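Local structure of predicted metal-dependent hydrolase of the TIM-barrel fold (Lactobacillus casei, 2QPX) at residues Ser152-Val155 against Lys156-Lys159; Pro28-Asp31 against Asp32-Gln36; Asp235-Met238 against Tyr239-Asn242; Ala297-Val300 against Phe301-Val305. The protein is of unknown function but holds a two-zinc site in a TIM-barrel fold and is probably a metal-dependent hydrolase of the amidohydrolase family. All coordinates share one frame; numbering follows the deposited sequence.

Interaction 1 of 4, residues Ser152-Val155 against Lys156-Lys159. With EDO (1,2-ethanediol), chain K.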
loop_
_atom_site.group_PDB
_atom_site.type_symbol
_atom_site.label_atom_id
_atom_site.label_comp_id
_atom_site.label_asym_id
_atom_site.label_seq_id
_atom_site.Cartn_x
_atom_site.Cartn_y
_atom_site.Cartn_z
ATOM N N SER A 152 30.700 18.365 -14.312
ATOM C CA SER A 152 31.142 18.092 -12.957
ATOM C C SER A 152 31.741 19.345 -12.307
ATOM O O SER A 152 31.579 19.577 -11.107
ATOM C CB SER A 152 32.125 16.876 -12.921
ATOM O OG SER A 152 33.309 17.146 -13.611
ATOM N N ASN A 153 32.498 20.136 -13.058
ATOM C CA ASN A 153 33.003 21.404 -12.489
ATOM C C ASN A 153 31.843 22.321 -12.036
ATOM O O ASN A 153 31.912 22.927 -10.977
ATOM C CB ASN A 153 33.884 22.159 -13.480
ATOM C CG ASN A 153 35.278 21.557 -13.609
ATOM O OD1 ASN A 153 35.718 20.769 -12.767
ATOM N ND2 ASN A 153 35.992 21.966 -14.667
ATOM N N ASP A 154 30.776 22.395 -12.840
ATOM C CA ASP A 154 29.602 23.192 -12.483
ATOM C C ASP A 154 28.929 22.712 -11.188
ATOM O O ASP A 154 28.571 23.507 -10.331
ATOM C CB ASP A 154 28.636 23.264 -13.652
ATOM C CG ASP A 154 27.739 24.478 -13.592
ATOM O OD1 ASP A 154 28.265 25.591 -13.766
ATOM O OD2 ASP A 154 26.513 24.345 -13.362
ATOM N N VAL A 155 28.850 21.408 -11.031
ATOM C CA VAL A 155 28.281 20.799 -9.829
ATOM C C VAL A 155 29.147 21.159 -8.610
ATOM O O VAL A 155 28.621 21.509 -7.546
ATOM C CB VAL A 155 28.113 19.258 -9.986
ATOM C CG1 VAL A 155 27.795 18.578 -8.653
ATOM C CG2 VAL A 155 27.050 18.966 -11.048
ATOM N N LYS A 156 30.468 21.035 -8.772
ATOM C CA LYS A 156 31.402 21.358 -7.720
ATOM C C LYS A 156 31.330 22.828 -7.293
ATOM O O LYS A 156 31.665 23.152 -6.158
ATOM C CB LYS A 156 32.833 20.988 -8.156
ATOM C CG LYS A 156 33.083 19.509 -8.239
ATOM C CD LYS A 156 34.427 19.252 -8.901
ATOM C CE LYS A 156 34.745 17.789 -9.046
ATOM N NZ LYS A 156 36.060 17.543 -9.673
ATOM N N GLN A 157 30.942 23.701 -8.208
ATOM C CA GLN A 157 30.857 25.145 -7.981
ATOM C C GLN A 157 29.474 25.621 -7.498
ATOM O O GLN A 157 29.250 26.850 -7.338
ATOM C CB GLN A 157 31.192 25.892 -9.269
ATOM C CG GLN A 157 32.651 25.741 -9.727
ATOM C CD GLN A 157 32.869 26.064 -11.225
ATOM O OE1 GLN A 157 31.961 26.521 -11.952
ATOM N NE2 GLN A 157 34.097 25.785 -11.702
ATOM N N ALA A 158 28.535 24.674 -7.294
ATOM C CA ALA A 158 27.151 25.087 -7.019
ATOM C C ALA A 158 27.066 25.909 -5.762
ATOM O O ALA A 158 26.357 26.922 -5.746
ATOM C CB ALA A 158 26.168 23.873 -6.987
ATOM N N LYS A 159 27.719 25.468 -4.695
ATOM C CA LYS A 159 27.642 26.233 -3.412
ATOM C C LYS A 159 28.191 27.669 -3.592
ATOM O O LYS A 159 27.587 28.675 -3.155
ATOM C CB LYS A 159 28.351 25.500 -2.283
ATOM C CG LYS A 159 28.416 26.245 -0.965
ATOM C CD LYS A 159 28.967 25.388 0.136
ATOM C CE LYS A 159 29.253 26.205 1.375
ATOM N NZ LYS A 159 29.664 25.289 2.471
HETATM C C1 EDO K . 32.504 22.836 2.563
HETATM O O1 EDO K . 31.747 23.847 1.883
HETATM C C2 EDO K . 31.587 21.999 3.431
HETATM O O2 EDO K . 30.936 22.832 4.409
HETATM O O HOH W 1 35.532 18.134 -12.407
HETATM O O HOH W 2 30.808 25.999 -14.476
#
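Lys156 and the side chains of Ser152 and Asn153 converge on one water at the last turn of helix 144-156. That water donates to Ser152 OG at 2.7 Å and to Asn153 OD1 at 2.7 Å, and it accepts from Lys156 NZ at 2.8 Å, which uses both of its protons and a lone pair. Lys156 gets there because CG stands anti to its carbonyl carbon (chi1 -70°) and the rest of the chain is extended; at its root, Lys156 CG lies 3.2 Å from Ser152 O. On the neighbouring flank a second water donates to Asp154 OD1 at 2.7 Å and to Gln157 OE1 at 2.8 Å, joining two acceptors that could not bond each other. Beneath these bridges, Lys156 N bonds Ser152 O at 3.0 Å in the usual helical span, whereas Ala158 N turns to Val155 O, a three-residue span, as the helix finishes. Further out, Trp148 O takes a bond from Ser152 OG, Tyr128 OH meets Asp154 OD2, and Phe217 forms a cation-pi pair with Lys156. Across the turn, then, polar side-chain groups meet through water, and the lysine charge probably polarises the water it donates to, strengthening that water's bonds to Ser152 OG and Asn153 OD1.

Interaction 2 of 4, residues Pro28-Asp31 against Asp32-Gln36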
loop_
_atom_site.group_PDB
_atom_site.type_symbol
_atom_site.label_atom_id
_atom_site.label_comp_id
_atom_site.label_asym_id
_atom_site.label_seq_id
_atom_site.Cartn_x
_atom_site.Cartn_y
_atom_site.Cartn_z
ATOM N N PRO A 28 -3.911 36.192 -18.229
ATOM C CA PRO A 28 -5.363 36.388 -18.222
ATOM C C PRO A 28 -6.275 35.231 -17.791
ATOM O O PRO A 28 -7.316 35.484 -17.149
ATOM C CB PRO A 28 -5.657 36.789 -19.690
ATOM C CG PRO A 28 -4.569 36.144 -20.472
ATOM C CD PRO A 28 -3.350 36.306 -19.590
ATOM N N ASN A 29 -5.893 33.997 -18.091
ATOM C CA ASN A 29 -6.801 32.839 -17.871
ATOM C C ASN A 29 -6.487 32.183 -16.519
ATOM O O ASN A 29 -6.170 31.002 -16.434
ATOM C CB ASN A 29 -6.673 31.832 -19.032
ATOM C CG ASN A 29 -5.224 31.388 -19.304
ATOM O OD1 ASN A 29 -4.250 32.072 -18.920
ATOM N ND2 ASN A 29 -5.073 30.233 -19.978
ATOM N N ARG A 30 -6.600 32.962 -15.455
ATOM C CA ARG A 30 -6.183 32.546 -14.120
ATOM C C ARG A 30 -6.938 31.286 -13.621
ATOM O O ARG A 30 -6.328 30.353 -13.081
ATOM C CB ARG A 30 -6.338 33.709 -13.150
ATOM C CG ARG A 30 -6.073 33.377 -11.736
ATOM C CD ARG A 30 -5.792 34.677 -10.912
ATOM N NE ARG A 30 -5.791 34.342 -9.505
ATOM C CZ ARG A 30 -6.598 34.818 -8.590
ATOM N NH1 ARG A 30 -7.362 35.858 -8.845
ATOM N NH2 ARG A 30 -6.551 34.317 -7.386
ATOM N N ASP A 31 -8.259 31.240 -13.784
ATOM C CA ASP A 31 -9.048 30.052 -13.375
ATOM C C ASP A 31 -8.511 28.783 -14.065
ATOM O O ASP A 31 -8.230 27.773 -13.416
ATOM C CB ASP A 31 -10.515 30.270 -13.735
ATOM C CG ASP A 31 -11.461 29.251 -13.152
ATOM O OD1 ASP A 31 -11.071 28.332 -12.464
ATOM O OD2 ASP A 31 -12.688 29.435 -13.300
ATOM N N ASP A 32 -8.330 28.838 -15.372
ATOM C CA ASP A 32 -7.831 27.676 -16.105
ATOM C C ASP A 32 -6.395 27.321 -15.689
ATOM O O ASP A 32 -6.052 26.132 -15.588
ATOM C CB ASP A 32 -7.919 27.892 -17.611
ATOM C CG ASP A 32 -9.342 27.805 -18.152
ATOM O OD1 ASP A 32 -10.307 27.459 -17.425
ATOM O OD2 ASP A 32 -9.460 28.086 -19.355
ATOM N N ARG A 33 -5.559 28.320 -15.448
ATOM C CA ARG A 33 -4.187 28.055 -14.990
ATOM C C ARG A 33 -4.164 27.412 -13.608
ATOM O O ARG A 33 -3.317 26.555 -13.322
ATOM C CB ARG A 33 -3.285 29.310 -15.033
ATOM C CG ARG A 33 -2.981 29.819 -16.453
ATOM C CD ARG A 33 -2.096 28.880 -17.292
ATOM N NE ARG A 33 -0.738 28.645 -16.756
ATOM C CZ ARG A 33 0.350 29.347 -17.055
ATOM N NH1 ARG A 33 0.306 30.369 -17.893
ATOM N NH2 ARG A 33 1.506 28.996 -16.546
ATOM N N LEU A 34 -5.047 27.827 -12.726
ATOM C CA LEU A 34 -5.206 27.201 -11.427
ATOM C C LEU A 34 -5.625 25.728 -11.596
ATOM O O LEU A 34 -5.084 24.825 -10.948
ATOM C CB LEU A 34 -6.253 27.945 -10.562
ATOM C CG LEU A 34 -5.752 29.149 -9.794
ATOM C CD1 LEU A 34 -6.934 30.063 -9.308
ATOM C CD2 LEU A 34 -4.807 28.717 -8.615
ATOM N N ALA A 35 -6.602 25.485 -12.457
ATOM C CA ALA A 35 -7.015 24.108 -12.745
ATOM C C ALA A 35 -5.861 23.288 -13.309
ATOM O O ALA A 35 -5.598 22.176 -12.857
ATOM C CB ALA A 35 -8.237 24.096 -13.679
ATOM N N GLN A 36 -5.131 23.848 -14.258
ATOM C CA GLN A 36 -4.078 23.105 -14.934
ATOM C C GLN A 36 -2.955 22.742 -13.942
ATOM O O GLN A 36 -2.437 21.618 -14.007
ATOM C CB GLN A 36 -3.561 23.881 -16.150
ATOM C CG GLN A 36 -4.602 23.946 -17.269
ATOM C CD GLN A 36 -4.347 25.041 -18.328
ATOM O OE1 GLN A 36 -3.495 25.882 -18.147
ATOM N NE2 GLN A 36 -5.110 25.014 -19.430
HETATM O O HOH W 3 -1.821 31.312 -19.675
HETATM O O HOH W 4 -7.492 28.767 -20.849
#
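Asn29 meets both Asp32 and Arg33 at the start of helix 30-37. Its CG sits between the backbone N and the carbonyl carbon (chi1 53°), which lays the amide across the Arg33 side chain, Asn29 OD1 being 3.6 Å from Arg33 CG; the amide and guanidinium planes differ by 69°. Two waters complete the link. One donates to Asn29 OD1 at 2.7 Å and accepts, in the guanidinium plane, from Arg33 NH1 at 2.9 Å; the other accepts from Asn29 ND2 at 3.0 Å and donates to Asp32 OD2 at 2.6 Å. Water thus meets both the OD1 and ND2 ends, which probably restrains the flip of the amide. Arg33 NH1 also forms a salt bridge with Asp108 and Arg33 NH2 hydrogen-bonds Asp107 O, while Asp32 forms a salt bridge with Lys51. Next comes Arg30, its chain extended outward from the helix, side by side with Leu34 and pointing the same way, Arg30 CG 4.2 Å from Leu34 CD1; its guanidinium continues to Glu324 and to the carbonyls of Ala75 and Pro73. Asp31 O accepts from Ala35 N at 3.0 Å, while the Asp31 carboxylate turns to Tyr56 OH. The arrangement is that of a helix N-terminus entered through an inverse gamma turn centred on Asn29: this residue occupies the N-cap position, yet its side chain makes no capping bond and works through the two waters instead.

Interaction 3 of 4, residues Asp235-Met238 against Tyr239-Asn242. With EDO (1,2-ethanediol), chain N.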
loop_
_atom_site.group_PDB
_atom_site.type_symbol
_atom_site.label_atom_id
_atom_site.label_comp_id
_atom_site.label_asym_id
_atom_site.label_seq_id
_atom_site.Cartn_x
_atom_site.Cartn_y
_atom_site.Cartn_z
ATOM N N ASP A 235 3.790 10.089 -18.249
ATOM C CA ASP A 235 5.056 9.564 -18.811
ATOM C C ASP A 235 6.058 9.068 -17.763
ATOM O O ASP A 235 7.138 8.593 -18.138
ATOM C CB ASP A 235 5.722 10.636 -19.686
ATOM C CG ASP A 235 5.016 10.818 -21.034
ATOM O OD1 ASP A 235 4.453 9.845 -21.603
ATOM O OD2 ASP A 235 5.033 11.958 -21.527
ATOM N N THR A 236 5.733 9.211 -16.477
ATOM C CA THR A 236 6.550 8.674 -15.389
ATOM C C THR A 236 6.100 7.220 -15.186
ATOM O O THR A 236 4.896 6.903 -15.167
ATOM C CB THR A 236 6.345 9.453 -14.100
ATOM O OG1 THR A 236 6.717 10.846 -14.282
ATOM C CG2 THR A 236 7.165 8.860 -12.947
ATOM N N ASP A 237 7.044 6.317 -15.016
ATOM C CA ASP A 237 6.686 4.952 -14.680
ATOM C C ASP A 237 6.669 4.849 -13.145
ATOM O O ASP A 237 7.719 4.683 -12.526
ATOM C CB ASP A 237 7.652 4.005 -15.360
ATOM C CG ASP A 237 7.294 2.566 -15.156
ATOM O OD1 ASP A 237 6.370 2.294 -14.353
ATOM O OD2 ASP A 237 8.002 1.706 -15.764
HETATM N N MSE A 238 5.464 4.973 -12.551
HETATM C CA MSE A 238 5.329 5.042 -11.082
HETATM C C MSE A 238 5.762 3.701 -10.482
HETATM O O MSE A 238 6.137 3.644 -9.283
HETATM C CB MSE A 238 3.883 5.474 -10.645
HETATM C CG MSE A 238 3.572 5.476 -9.092
HETATM SE SE MSE A 238 1.638 5.639 -8.534
HETATM C CE MSE A 238 1.378 7.589 -8.383
ATOM N N TYR A 239 5.754 2.647 -11.281
ATOM C CA TYR A 239 6.180 1.326 -10.776
ATOM C C TYR A 239 7.639 1.309 -10.373
ATOM O O TYR A 239 8.027 0.567 -9.461
ATOM C CB TYR A 239 5.856 0.236 -11.822
ATOM C CG TYR A 239 5.843 -1.168 -11.330
ATOM C CD1 TYR A 239 4.703 -1.695 -10.725
ATOM C CD2 TYR A 239 6.958 -1.993 -11.492
ATOM C CE1 TYR A 239 4.683 -3.008 -10.260
ATOM C CE2 TYR A 239 6.939 -3.320 -11.051
ATOM C CZ TYR A 239 5.792 -3.812 -10.427
ATOM O OH TYR A 239 5.780 -5.122 -9.964
ATOM N N LEU A 240 8.439 2.144 -11.040
ATOM C CA LEU A 240 9.876 2.265 -10.783
ATOM C C LEU A 240 10.198 3.359 -9.796
ATOM O O LEU A 240 11.376 3.697 -9.571
ATOM C CB LEU A 240 10.608 2.554 -12.115
ATOM C CG LEU A 240 10.497 1.410 -13.128
ATOM C CD1 LEU A 240 11.322 1.751 -14.384
ATOM C CD2 LEU A 240 10.960 0.093 -12.521
ATOM N N GLY A 241 9.170 3.972 -9.228
ATOM C CA GLY A 241 9.356 5.084 -8.306
ATOM C C GLY A 241 9.344 4.682 -6.845
ATOM O O GLY A 241 9.242 5.563 -5.985
ATOM N N ASN A 242 9.333 3.373 -6.570
ATOM C CA ASN A 242 9.339 2.855 -5.201
ATOM C C ASN A 242 10.753 3.099 -4.630
ATOM O O ASN A 242 11.743 2.559 -5.137
ATOM C CB ASN A 242 8.989 1.360 -5.192
ATOM C CG ASN A 242 8.858 0.777 -3.791
ATOM O OD1 ASN A 242 9.515 1.226 -2.835
ATOM N ND2 ASN A 242 8.006 -0.264 -3.663
HETATM C C1 EDO N . 7.676 -1.437 -15.581
HETATM O O1 EDO N . 8.452 -0.883 -14.525
HETATM C C2 EDO N . 6.202 -1.396 -15.195
HETATM O O2 EDO N . 5.462 -0.501 -16.028
#
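Asp237 and Tyr239 both place CG anti to their own backbone N (chi1 -175° and -163°), and this sends the two side chains the same way, side by side, with carboxylate and ring planes 27° apart. In that pose Asp237 OD1 accepts from Tyr239 N at 3.2 Å, the donor lying above the carboxylate plane, and it also rests 3.3 Å from Tyr239 CB. This bond makes Asp237 the head of an Asx turn. Two further bonds continue the bend: Leu240 N to Asp237 O at 3.0 Å and Gly241 N to Met238 O at 3.1 Å, each spanning three residues as in a 3-10 turn. The other carboxylate oxygen, Asp237 OD2, lies 3.6 Å from Leu240 CD1 and receives O1 of a 1,2-ethanediol at 2.9 Å; that O1 is also 3.4 Å from Leu240 CD2. The turn lies in the loop between strand 225-229 and helix 247-253, where Met238 O accepts from Tyr268 OH and Tyr239 packs on Asn242 of the second subunit and on Tyr239 of the third. Within the carboxylate, OD1 holds the turn while OD2 takes the firmer bond from the diol, which is probably only a crystallisation additive.

Interaction 4 of 4, residues Ala297-Val300 against Phe301-Val305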
loop_
_atom_site.group_PDB
_atom_site.type_symbol
_atom_site.label_atom_id
_atom_site.label_comp_id
_atom_site.label_asym_id
_atom_site.label_seq_id
_atom_site.Cartn_x
_atom_site.Cartn_y
_atom_site.Cartn_z
ATOM N N ALA A 297 -4.102 14.101 2.968
ATOM C CA ALA A 297 -2.946 14.624 3.696
ATOM C C ALA A 297 -2.850 14.072 5.147
ATOM O O ALA A 297 -1.782 13.692 5.580
ATOM C CB ALA A 297 -2.976 16.186 3.675
ATOM N N SER A 298 -3.944 14.033 5.900
ATOM C CA SER A 298 -3.912 13.526 7.282
ATOM C C SER A 298 -3.594 12.020 7.408
ATOM O O SER A 298 -2.704 11.612 8.179
ATOM C CB SER A 298 -5.229 13.844 7.979
ATOM O OG SER A 298 -5.296 13.295 9.282
ATOM N N ARG A 299 -4.296 11.189 6.652
ATOM C CA ARG A 299 -4.021 9.745 6.703
ATOM C C ARG A 299 -2.661 9.408 6.129
ATOM O O ARG A 299 -1.944 8.565 6.681
ATOM C CB ARG A 299 -5.119 8.911 6.066
ATOM C CG ARG A 299 -5.143 8.771 4.603
ATOM C CD ARG A 299 -6.305 7.813 4.141
ATOM N NE ARG A 299 -7.567 8.430 4.518
ATOM C CZ ARG A 299 -8.255 9.276 3.777
ATOM N NH1 ARG A 299 -7.893 9.575 2.523
ATOM N NH2 ARG A 299 -9.366 9.799 4.291
ATOM N N VAL A 300 -2.258 10.103 5.063
ATOM C CA VAL A 300 -0.905 9.939 4.509
ATOM C C VAL A 300 0.176 10.370 5.480
ATOM O O VAL A 300 1.163 9.647 5.672
ATOM C CB VAL A 300 -0.753 10.598 3.109
ATOM C CG1 VAL A 300 0.706 10.588 2.651
ATOM C CG2 VAL A 300 -1.653 9.835 2.103
ATOM N N PHE A 301 -0.013 11.496 6.179
ATOM C CA PHE A 301 0.929 11.880 7.198
ATOM C C PHE A 301 1.041 10.793 8.262
ATOM O O PHE A 301 2.145 10.379 8.666
ATOM C CB PHE A 301 0.547 13.223 7.831
ATOM C CG PHE A 301 1.520 13.666 8.864
ATOM C CD1 PHE A 301 2.653 14.385 8.496
ATOM C CD2 PHE A 301 1.364 13.306 10.180
ATOM C CE1 PHE A 301 3.601 14.724 9.451
ATOM C CE2 PHE A 301 2.317 13.630 11.124
ATOM C CZ PHE A 301 3.413 14.337 10.774
ATOM N N ASN A 302 -0.111 10.331 8.755
ATOM C CA ASN A 302 -0.094 9.341 9.800
ATOM C C ASN A 302 0.635 8.075 9.359
ATOM O O ASN A 302 1.423 7.504 10.107
ATOM C CB ASN A 302 -1.513 8.964 10.207
ATOM C CG ASN A 302 -2.275 10.082 10.885
ATOM O OD1 ASN A 302 -1.687 11.042 11.393
ATOM N ND2 ASN A 302 -3.621 9.947 10.912
ATOM N N GLU A 303 0.336 7.617 8.161
ATOM C CA GLU A 303 0.961 6.404 7.629
ATOM C C GLU A 303 2.482 6.594 7.480
ATOM O O GLU A 303 3.263 5.709 7.829
ATOM C CB GLU A 303 0.351 6.011 6.279
ATOM C CG GLU A 303 -1.075 5.485 6.335
ATOM C CD GLU A 303 -1.754 5.427 4.967
ATOM O OE1 GLU A 303 -1.047 5.334 3.935
ATOM O OE2 GLU A 303 -3.020 5.494 4.922
ATOM N N ALA A 304 2.856 7.782 7.014
ATOM C CA ALA A 304 4.250 8.162 6.771
ATOM C C ALA A 304 5.129 8.100 8.018
ATOM O O ALA A 304 6.315 7.810 7.916
ATOM C CB ALA A 304 4.312 9.580 6.138
ATOM N N VAL A 305 4.557 8.394 9.179
ATOM C CA VAL A 305 5.324 8.442 10.428
ATOM C C VAL A 305 5.147 7.233 11.347
ATOM O O VAL A 305 5.560 7.255 12.507
ATOM C CB VAL A 305 5.024 9.763 11.194
ATOM C CG1 VAL A 305 5.432 10.985 10.364
ATOM C CG2 VAL A 305 3.573 9.874 11.663
HETATM O O HOH W 5 -3.044 13.520 10.789
#
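The Phe301 ring has Val305 CG1 over one face, 3.9 Å above the plane and toward the rim, and Asn302 OD1 in plane at the edge; His340 meets the ring edge-to-face. Asn302 OD1 bonds that histidine's ND1 as well. A second pair of flat groups, the Arg299 guanidinium and Glu303 carboxylate, have planes 40° apart on side chains that run side by side one turn apart on helix 297-304. The touch is made by the aliphatic part of the arginine, Arg299 CG lying 3.9 Å from Glu303 OE2, while the charged atoms Arg299 NE and Glu303 OE2 stay 5.4 Å apart. A first torsion of 81° in Arg299 and a bend further along its chain carry the guanidinium off to Glu306 of the second subunit. Glu303 OE1 bonds His269 of its own chain and forms a salt bridge with Arg270 of the second subunit. The Asn302 amide lies over the preceding turn, Asn302 CG 3.1 Å from Ser298 O, and a water joins the side chains, 2.7 Å from Ser298 OG and 2.9 Å from Asn302 OD1. Under all of this, backbone bonds such as Glu303 N to Arg299 O at 2.9 Å keep the helix regular. Opposite charges one turn apart thus form no intrahelical salt bridge: Arg299 pairs with the second subunit, and Glu303 is shared between its own His269 and that subunit's Arg270, probably steadying the three-chain assembly.

How the interactions relate
The four contacts follow one another along the chain without touching, in the order interaction 2, 1, 3, 4. Interaction 3 lies nearest the metal site, Gly241 being about 11 Å from a zinc ion and about 7 Å from the side chain of His228, a zinc ligand. In interaction 4 the side chains of Val300 and the zinc ligand His264 are about 9 Å apart, and in interaction 2 those of Arg33 and His20 about 11 Å apart, whereas interaction 1 is remote from the site. Interactions 3 and 4, centres 21 Å apart, both meet the second subunit; interactions 1 and 4, centres 36 Å apart, fall on opposite sides of the chain's centre.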